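Local coordinates for protein endoglucanase FnCel5A (Fervidobacterium nodosum, PDB 3RJY) that probably hydrolyses internal beta-1,4-glucosidic bonds of cellulose as a heat-stable endoglucanase of glycoside hydrolase family 5, at residues 23-28 against 291-296. Residues are numbered along the deposited sequence; the frame is centred on the assembly and turned at random.
With GLC (alpha-D-glucopyranose), chain D; GLC (alpha-D-glucopyranose), chain B.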
# COMPACT_ATOMS: atom_id res chain seq x y z
N GLY A 23 -5.70 7.59 -4.05
CA GLY A 23 -4.63 7.96 -3.16
C GLY A 23 -3.28 7.78 -3.80
O GLY A 23 -3.18 7.49 -5.00
N ILE A 24 -2.25 7.98 -2.98
CA ILE A 24 -0.87 7.88 -3.44
C ILE A 24 0.02 7.36 -2.30
O ILE A 24 -0.27 7.59 -1.14
CB ILE A 24 -0.36 9.24 -4.02
CG1 ILE A 24 0.89 9.05 -4.89
CG2 ILE A 24 -0.15 10.26 -2.94
CD1 ILE A 24 1.14 10.19 -5.86
N ASN A 25 1.04 6.59 -2.67
CA ASN A 25 2.01 6.05 -1.72
C ASN A 25 3.17 7.04 -1.49
O ASN A 25 3.70 7.60 -2.45
CB ASN A 25 2.58 4.73 -2.26
CG ASN A 25 1.69 3.54 -1.97
OD1 ASN A 25 1.83 2.89 -0.92
ND2 ASN A 25 0.81 3.22 -2.90
N MET A 26 3.54 7.25 -0.24
CA MET A 26 4.74 8.02 0.10
C MET A 26 5.92 7.04 0.13
O MET A 26 6.35 6.60 1.19
CB MET A 26 4.52 8.73 1.44
CG MET A 26 5.65 9.61 1.90
SD MET A 26 5.99 11.08 0.89
CE MET A 26 4.51 12.07 1.10
N GLY A 27 6.42 6.70 -1.06
CA GLY A 27 7.38 5.62 -1.25
C GLY A 27 8.79 6.08 -0.97
O GLY A 27 9.05 7.28 -0.97
N ASN A 28 9.68 5.11 -0.71
CA ASN A 28 11.12 5.37 -0.51
C ASN A 28 11.48 6.32 0.64
O ASN A 28 12.52 6.97 0.61
CB ASN A 28 11.76 5.79 -1.84
CG ASN A 28 11.54 4.75 -2.93
OD1 ASN A 28 11.90 3.60 -2.76
ND2 ASN A 28 10.91 5.15 -4.02
N ALA A 291 -4.28 3.43 -4.80
CA ALA A 291 -3.18 4.28 -4.40
C ALA A 291 -2.00 4.06 -5.33
O ALA A 291 -1.48 2.96 -5.45
CB ALA A 291 -2.79 4.01 -2.94
N TYR A 292 -1.61 5.12 -6.02
CA TYR A 292 -0.53 5.06 -6.99
C TYR A 292 0.82 4.90 -6.28
O TYR A 292 1.08 5.53 -5.26
CB TYR A 292 -0.55 6.30 -7.89
CG TYR A 292 0.54 6.27 -8.95
CD1 TYR A 292 0.34 5.60 -10.17
CD2 TYR A 292 1.77 6.89 -8.72
CE1 TYR A 292 1.34 5.58 -11.14
CE2 TYR A 292 2.78 6.87 -9.68
CZ TYR A 292 2.56 6.21 -10.88
OH TYR A 292 3.57 6.18 -11.83
N TRP A 293 1.64 4.01 -6.82
CA TRP A 293 3.04 3.89 -6.43
C TRP A 293 3.94 4.59 -7.47
O TRP A 293 4.06 4.12 -8.60
CB TRP A 293 3.44 2.41 -6.29
CG TRP A 293 4.84 2.21 -5.75
CD1 TRP A 293 6.00 2.11 -6.49
CD2 TRP A 293 5.24 2.12 -4.37
NE1 TRP A 293 7.08 1.96 -5.65
CE2 TRP A 293 6.65 1.94 -4.35
CE3 TRP A 293 4.54 2.15 -3.16
CZ2 TRP A 293 7.38 1.83 -3.15
CZ3 TRP A 293 5.27 2.02 -1.96
CH2 TRP A 293 6.66 1.85 -1.97
N GLU A 294 4.56 5.72 -7.13
CA GLU A 294 4.48 6.39 -5.83
C GLU A 294 4.57 7.91 -6.03
O GLU A 294 4.56 8.40 -7.17
CB GLU A 294 5.56 5.89 -4.84
CG GLU A 294 6.87 5.37 -5.47
CD GLU A 294 7.75 6.46 -6.06
OE1 GLU A 294 8.59 6.11 -6.92
OE2 GLU A 294 7.64 7.65 -5.66
N PHE A 295 4.68 8.64 -4.92
CA PHE A 295 4.65 10.11 -4.94
C PHE A 295 5.73 10.81 -5.79
O PHE A 295 5.41 11.57 -6.70
CB PHE A 295 4.62 10.64 -3.49
CG PHE A 295 4.65 12.14 -3.38
CD1 PHE A 295 3.81 12.92 -4.17
CD2 PHE A 295 5.49 12.76 -2.47
CE1 PHE A 295 3.84 14.30 -4.07
CE2 PHE A 295 5.51 14.14 -2.35
CZ PHE A 295 4.69 14.91 -3.15
N CYS A 296 7.01 10.58 -5.50
CA CYS A 296 8.05 11.49 -6.04
C CYS A 296 9.43 10.90 -6.37
O CYS A 296 10.38 11.64 -6.61
CB CYS A 296 8.25 12.67 -5.08
SG CYS A 296 8.98 12.18 -3.50
C1 GLC D . 8.27 -1.18 -3.36
C2 GLC D . 7.07 -1.29 -4.33
C3 GLC D . 7.38 -2.13 -5.56
C4 GLC D . 8.68 -1.72 -6.26
C5 GLC D . 9.79 -1.41 -5.27
C6 GLC D . 10.47 -0.04 -5.49
O1 GLC D . 7.93 -1.65 -2.05
O2 GLC D . 5.94 -1.79 -3.67
O3 GLC D . 6.33 -1.95 -6.47
O4 GLC D . 9.13 -2.79 -7.05
O5 GLC D . 9.44 -1.78 -3.92
O6 GLC D . 9.75 1.06 -6.04
C1 GLC B . 13.63 0.74 -5.42
C2 GLC B . 14.12 1.95 -4.65
C3 GLC B . 15.11 1.52 -3.58
C4 GLC B . 14.75 0.22 -2.82
C5 GLC B . 14.00 -0.84 -3.64
C6 GLC B . 13.35 -1.90 -2.74
O1 GLC B . 14.73 0.22 -6.11
O2 GLC B . 14.74 2.91 -5.50
O3 GLC B . 15.21 2.59 -2.68
O4 GLC B . 15.95 -0.38 -2.41
O5 GLC B . 13.08 -0.24 -4.55
O6 GLC B . 11.98 -2.17 -2.98
O HOH W 1 7.28 8.52 -3.07
O HOH W 2 10.30 3.99 -6.50
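Asn25 meets Trp293 where its CB and CG press on the benzo end of the indole, CB lying 3.4 Å from Trp293 CE3. The two side chains cross at about a right angle, amide and ring planes 58° apart, and Asn25 OD1 reaches the edge of the ring in its plane. Two bonds to other strands hold the amide: OD1 takes one from Arg59 NH1 and ND2 gives one to Gly259 O. A weak third runs from ND2 to Tyr292 O, which also accepts Asn25 N at 2.8 Å. The Asn25 carbonyl then receives Phe295 N at 2.9 Å, carrying the pairing past the cis peptide between Trp293 and Glu294. On the outer side, Ile24 CD1 comes to 3.6 Å from Phe295 CA and touches the edge of the phenyl ring, while Met26, its chain bent, adds an oblique Met-aromatic contact; Ile50 of helix 45-53 packs against all three.

A chi1 of -175°, CG opposite the backbone N, carries the Trp293 indole out to a bound glucose, one face against it, while Glu294 CG lies over the rim of the opposite face. Trp293 NE1 donates to that sugar's O6 at 2.8 Å, and a water joins the same hydroxyl to Asn28 ND2 and Glu294 OE1, the latter also bonded to Phe299 N. A leucine in place of the tryptophan would probably leave the sugar without its flat platform and O6 without the indole donor. The arrangement illustrates how a TIM barrel closes: first and last strands pair in parallel, and their C-terminal ends run into loops that line the sugar-binding cleft.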